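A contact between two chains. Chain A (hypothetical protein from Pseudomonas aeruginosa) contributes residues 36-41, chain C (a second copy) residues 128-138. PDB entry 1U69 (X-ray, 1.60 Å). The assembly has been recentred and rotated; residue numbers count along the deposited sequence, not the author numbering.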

ATOM      1  N   VAL A  36       6.993 -21.958   6.309  1.00 11.05           N
ATOM      2  CA  VAL A  36       8.270 -22.290   6.931  1.00 11.37           C
ATOM      3  C   VAL A  36       9.022 -23.189   5.970  1.00 11.55           C
ATOM      4  O   VAL A  36       8.455 -24.171   5.464  1.00 11.91           O
ATOM      5  N   HIS A  37      10.274 -22.826   5.691  1.00 10.89           N
ATOM      6  CA  HIS A  37      11.097 -23.517   4.702  1.00 11.48           C
ATOM      7  C   HIS A  37      12.315 -24.082   5.393  1.00 11.41           C
ATOM      8  O   HIS A  37      13.113 -23.348   5.975  1.00 11.33           O
ATOM      9  N   ARG A  38      12.477 -25.393   5.312  1.00 12.17           N
ATOM     10  CA  ARG A  38      13.574 -26.042   6.000  1.00 12.40           C
ATOM     11  C   ARG A  38      14.780 -26.182   5.086  1.00 12.23           C
ATOM     12  O   ARG A  38      14.644 -26.201   3.866  1.00 13.03           O
ATOM     13  N   ALA A  39      15.967 -26.224   5.691  1.00 11.24           N
ATOM     14  CA  ALA A  39      17.226 -26.277   4.955  1.00 11.35           C
ATOM     15  C   ALA A  39      17.348 -27.639   4.281  1.00 11.32           C
ATOM     16  O   ALA A  39      17.215 -28.661   4.953  1.00 10.86           O
ATOM     17  N   PRO A  40      17.571 -27.671   2.967  1.00 11.95           N
ATOM     18  CA  PRO A  40      17.691 -28.960   2.270  1.00 12.45           C
ATOM     19  C   PRO A  40      19.039 -29.632   2.491  1.00 12.92           C
ATOM     20  O   PRO A  40      19.163 -30.814   2.188  1.00 13.62           O
ATOM     21  N   GLY A  41      20.016 -28.897   3.007  1.00 13.24           N
ATOM     22  CA  GLY A  41      21.284 -29.477   3.406  1.00 13.73           C
ATOM     23  C   GLY A  41      21.936 -28.705   4.526  1.00 14.20           C
ATOM     24  O   GLY A  41      21.463 -27.631   4.924  1.00 13.24           O
TER
ATOM     25  N   ALA C 128      13.050 -24.137  -6.166  1.00 15.67           N
ATOM     26  CA  ALA C 128      13.921 -25.316  -6.092  1.00 15.32           C
ATOM     27  C   ALA C 128      14.378 -25.614  -4.670  1.00 16.02           C
ATOM     28  O   ALA C 128      14.340 -26.766  -4.235  1.00 16.18           O
ATOM     29  N   ILE C 129      14.805 -24.582  -3.943  1.00 16.59           N
ATOM     30  CA  ILE C 129      15.287 -24.757  -2.577  1.00 17.31           C
ATOM     31  C   ILE C 129      14.155 -25.167  -1.633  1.00 17.50           C
ATOM     32  O   ILE C 129      14.398 -25.827  -0.636  1.00 16.86           O
ATOM     33  N   ALA C 130      12.925 -24.785  -1.963  1.00 17.98           N
ATOM     34  CA  ALA C 130      11.766 -25.051  -1.107  1.00 18.82           C
ATOM     35  C   ALA C 130      11.054 -26.357  -1.472  1.00 19.62           C
ATOM     36  O   ALA C 130      10.081 -26.729  -0.820  1.00 19.84           O
ATOM     37  N   SER C 131      11.545 -27.032  -2.512  1.00 20.22           N
ATOM     38  CA  SER C 131      10.889 -28.195  -3.108  1.00 20.97           C
ATOM     39  C   SER C 131      10.769 -29.388  -2.148  1.00 21.45           C
ATOM     40  O   SER C 131      11.703 -29.677  -1.410  1.00 21.28           O
ATOM     41  N   PRO C 132       9.624 -30.075  -2.173  1.00 22.39           N
ATOM     42  CA  PRO C 132       9.427 -31.288  -1.366  1.00 22.62           C
ATOM     43  C   PRO C 132      10.310 -32.446  -1.835  1.00 22.52           C
ATOM     44  O   PRO C 132      10.498 -33.402  -1.086  1.00 22.85           O
ATOM     45  N   ASP C 133      10.813 -32.373  -3.064  1.00 22.15           N
ATOM     46  CA  ASP C 133      11.885 -33.255  -3.516  1.00 22.05           C
ATOM     47  C   ASP C 133      13.204 -32.793  -2.883  1.00 21.44           C
ATOM     48  O   ASP C 133      13.851 -31.890  -3.386  1.00 21.64           O
ATOM     49  N   ARG C 134      13.592 -33.444  -1.788  1.00 20.75           N
ATOM     50  CA  ARG C 134      14.744 -33.041  -0.971  1.00 20.13           C
ATOM     51  C   ARG C 134      16.091 -33.187  -1.692  1.00 19.45           C
ATOM     52  O   ARG C 134      16.973 -32.339  -1.543  1.00 19.22           O
ATOM     53  N   ALA C 135      16.260 -34.269  -2.447  1.00 18.40           N
ATOM     54  CA  ALA C 135      17.497 -34.498  -3.193  1.00 17.67           C
ATOM     55  C   ALA C 135      17.722 -33.401  -4.232  1.00 16.93           C
ATOM     56  O   ALA C 135      18.825 -32.878  -4.344  1.00 16.32           O
ATOM     57  N   ALA C 136      16.676 -33.071  -4.991  1.00 15.75           N
ATOM     58  CA  ALA C 136      16.744 -32.024  -6.017  1.00 15.54           C
ATOM     59  C   ALA C 136      16.974 -30.653  -5.379  1.00 14.66           C
ATOM     60  O   ALA C 136      17.797 -29.866  -5.848  1.00 14.63           O
ATOM     61  N   ALA C 137      16.250 -30.394  -4.298  1.00 14.23           N
ATOM     62  CA  ALA C 137      16.377 -29.140  -3.556  1.00 13.68           C
ATOM     63  C   ALA C 137      17.807 -28.957  -3.071  1.00 13.35           C
ATOM     64  O   ALA C 137      18.361 -27.871  -3.165  1.00 12.93           O
ATOM     65  N   ARG C 138      18.407 -30.029  -2.556  1.00 13.00           N
ATOM     66  CA  ARG C 138      19.759 -29.946  -2.054  1.00 12.97           C
ATOM     67  C   ARG C 138      20.763 -29.712  -3.182  1.00 13.20           C
ATOM     68  O   ARG C 138      21.711 -28.991  -2.980  1.00 12.63           O
TER

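A proline in a loop just beyond a strand can serve as a compact apolar plug, and the contact between two copies of this Pseudomonas aeruginosa protein illustrates how longer side chains can fold around such a plug. The chain A stretch leaves its strand after A:Arg38 and turns through A:Ala39 to A:Pro40, which loses 122 Å² to the other chain, the largest share of any residue here. Its partner is a helix, a short connection and a second helix, and the proline meets both helices.

The CA-to-CB bond of A:Pro40 points sideways to chain C; its ring, puckered C-gamma endo, offers CG to one neighbour and CB to another. A:Pro40 CG sits 4.1 Å from CG2 of C:Ile129, whose m, t rotamer sends CG1 and CD1 off in another direction and leaves the short CG2 branch nearest the ring. A:Pro40 CB packs 3.8 Å from CB of C:Ala137, a residue of the second helix that points toward chain A. The CA atoms of A:Pro40 and C:Arg138 are 4.9 Å apart.

Two arginines one helical turn apart then complete the surroundings of the proline. C:Arg134 leaves its helix sideways with chi1 at t, but chi2 and chi3 are both p, and this double bend brings the end of the side chain nearer to chain A. C:Arg134 CD reaches 3.9 Å from CB of A:Pro40, and one guanidinium face is covered by A:Pro40 CA and A:Ala39 O. A:Ala39 O lies 3.9 Å from C:Arg134 NH1, a contact rather than a hydrogen bond; NH1 is satisfied elsewhere in the structure.

C:Arg138 takes a different course. With chi1 and chi2 both t, its chain runs extended past A:Gly41 before chi3 turns to m, placing C:Arg138 NE 3.0 Å from O of A:Pro40. This is the sole direct hydrogen bond between the stretches, and a weak one, its N-H...acceptor angle being just 126°. Glycine suits the passage: CG of C:Arg138 is 4.2 Å from CA of A:Gly41, and an ideal CB on A:Gly41 would be a tight 3.1 Å from CG of C:Arg138.

Towards the strand, direct packing gives way to water. A:His37 points toward chain C, and its m rotamer brings A:His37 ND1 within 3.7 Å of C:Ala130 CB. Water 1 joins the two residues, its O 2.7 Å from A:His37 ND1 and donating to C:Ala130 O at 3.0 Å. The O of water 2 donates twice, to A:Arg38 O at 2.6 Å and to C:Ile129 O at 2.9 Å, thereby bridging the two carbonyls. The side chain of A:Arg38 itself starts sideways and leads away, leaving A:Arg38 CB 4.4 Å from C:Arg134 NH2.

Behind the contact, C:Asp133 caps the second helix: its t rotamer lets C:Asp133 OD1 accept from C:Ala136 N at 3.3 Å, nearly in line.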

ATOM      1  CB  VAL A  36       8.041 -22.980   8.274  1.00 11.00           C
ATOM      2  CG1 VAL A  36       9.359 -23.386   8.931  1.00 12.06           C
ATOM      3  CG2 VAL A  36       7.240 -22.057   9.180  1.00 11.94           C
ATOM      4  CB  HIS A  37      11.538 -22.567   3.600  1.00 11.85           C
ATOM      5  CG  HIS A  37      10.398 -21.972   2.836  1.00 11.97           C
ATOM      6  ND1 HIS A  37       9.500 -22.746   2.135  1.00 12.28           N
ATOM      7  CD2 HIS A  37       9.994 -20.689   2.683  1.00 14.09           C
ATOM      8  CE1 HIS A  37       8.592 -21.965   1.577  1.00 13.63           C
ATOM      9  NE2 HIS A  37       8.870 -20.711   1.893  1.00 13.69           N
ATOM     10  CB  ARG A  38      13.118 -27.383   6.587  1.00 13.19           C
ATOM     11  CG  ARG A  38      12.330 -27.147   7.871  1.00 16.46           C
ATOM     12  CD  ARG A  38      11.499 -28.295   8.371  1.00 20.58           C
ATOM     13  NE  ARG A  38      10.597 -27.831   9.428  1.00 23.99           N
ATOM     14  CZ  ARG A  38      10.958 -27.550  10.686  1.00 25.83           C
ATOM     15  NH1 ARG A  38      12.216 -27.695  11.098  1.00 26.40           N
ATOM     16  NH2 ARG A  38      10.046 -27.128  11.554  1.00 27.46           N
ATOM     17  CB  ALA A  39      18.379 -26.061   5.891  1.00 10.89           C
ATOM     18  CB  PRO A  40      17.474 -28.602   0.793  1.00 12.74           C
ATOM     19  CG  PRO A  40      17.748 -27.152   0.671  1.00 12.74           C
ATOM     20  CD  PRO A  40      17.653 -26.529   2.040  1.00 12.17           C
TER
ATOM     21  CB  ALA C 128      15.126 -25.150  -7.007  1.00 15.10           C
ATOM     22  CB  ILE C 129      15.973 -23.457  -2.076  1.00 17.97           C
ATOM     23  CG1 ILE C 129      17.267 -23.224  -2.849  1.00 19.62           C
ATOM     24  CG2 ILE C 129      16.272 -23.526  -0.578  1.00 18.56           C
ATOM     25  CD1 ILE C 129      17.814 -21.813  -2.650  1.00 22.87           C
ATOM     26  CB  ALA C 130      10.778 -23.883  -1.188  1.00 18.98           C
ATOM     27  CB  SER C 131      11.670 -28.633  -4.350  1.00 20.91           C
ATOM     28  OG  SER C 131      11.162 -29.838  -4.891  1.00 21.30           O
ATOM     29  CB  PRO C 132       7.941 -31.608  -1.573  1.00 22.74           C
ATOM     30  CG  PRO C 132       7.621 -31.038  -2.891  1.00 23.37           C
ATOM     31  CD  PRO C 132       8.428 -29.766  -2.979  1.00 22.58           C
ATOM     32  CB  ASP C 133      11.970 -33.241  -5.049  1.00 22.18           C
ATOM     33  CG  ASP C 133      13.006 -34.210  -5.601  1.00 22.72           C
ATOM     34  OD1 ASP C 133      13.837 -34.730  -4.825  1.00 21.81           O
ATOM     35  OD2 ASP C 133      13.065 -34.516  -6.816  1.00 25.12           O
ATOM     36  CB  ARG C 134      14.747 -33.854   0.337  1.00 20.46           C
ATOM     37  CG  ARG C 134      15.977 -33.685   1.246  1.00 21.06           C
ATOM     38  CD  ARG C 134      16.293 -32.252   1.664  1.00 23.01           C
ATOM     39  NE  ARG C 134      15.163 -31.567   2.299  1.00 24.52           N
ATOM     40  CZ  ARG C 134      14.900 -31.546   3.609  1.00 25.31           C
ATOM     41  NH1 ARG C 134      15.659 -32.194   4.480  1.00 25.47           N
ATOM     42  NH2 ARG C 134      13.843 -30.870   4.050  1.00 26.15           N
ATOM     43  CB  ALA C 135      17.464 -35.844  -3.876  1.00 18.18           C
ATOM     44  CB  ALA C 136      15.480 -32.002  -6.838  1.00 15.39           C
ATOM     45  CB  ALA C 137      15.414 -29.121  -2.381  1.00 13.73           C
ATOM     46  CB  ARG C 138      20.142 -31.197  -1.250  1.00 13.12           C
ATOM     47  CG  ARG C 138      21.426 -31.015  -0.452  1.00 13.93           C
ATOM     48  CD  ARG C 138      21.938 -32.275   0.219  1.00 15.62           C
ATOM     49  NE  ARG C 138      20.907 -32.907   1.035  1.00 15.75           N
ATOM     50  CZ  ARG C 138      20.249 -34.021   0.714  1.00 18.14           C
ATOM     51  NH1 ARG C 138      20.502 -34.676  -0.418  1.00 18.24           N
ATOM     52  NH2 ARG C 138      19.328 -34.488   1.542  1.00 20.25           N
TER
HETATM   53  O   HOH W   1       9.740 -25.425   1.820  1.00 28.35           O
HETATM   54  O   HOH W   2      14.029 -24.517   1.927  1.00 27.86           O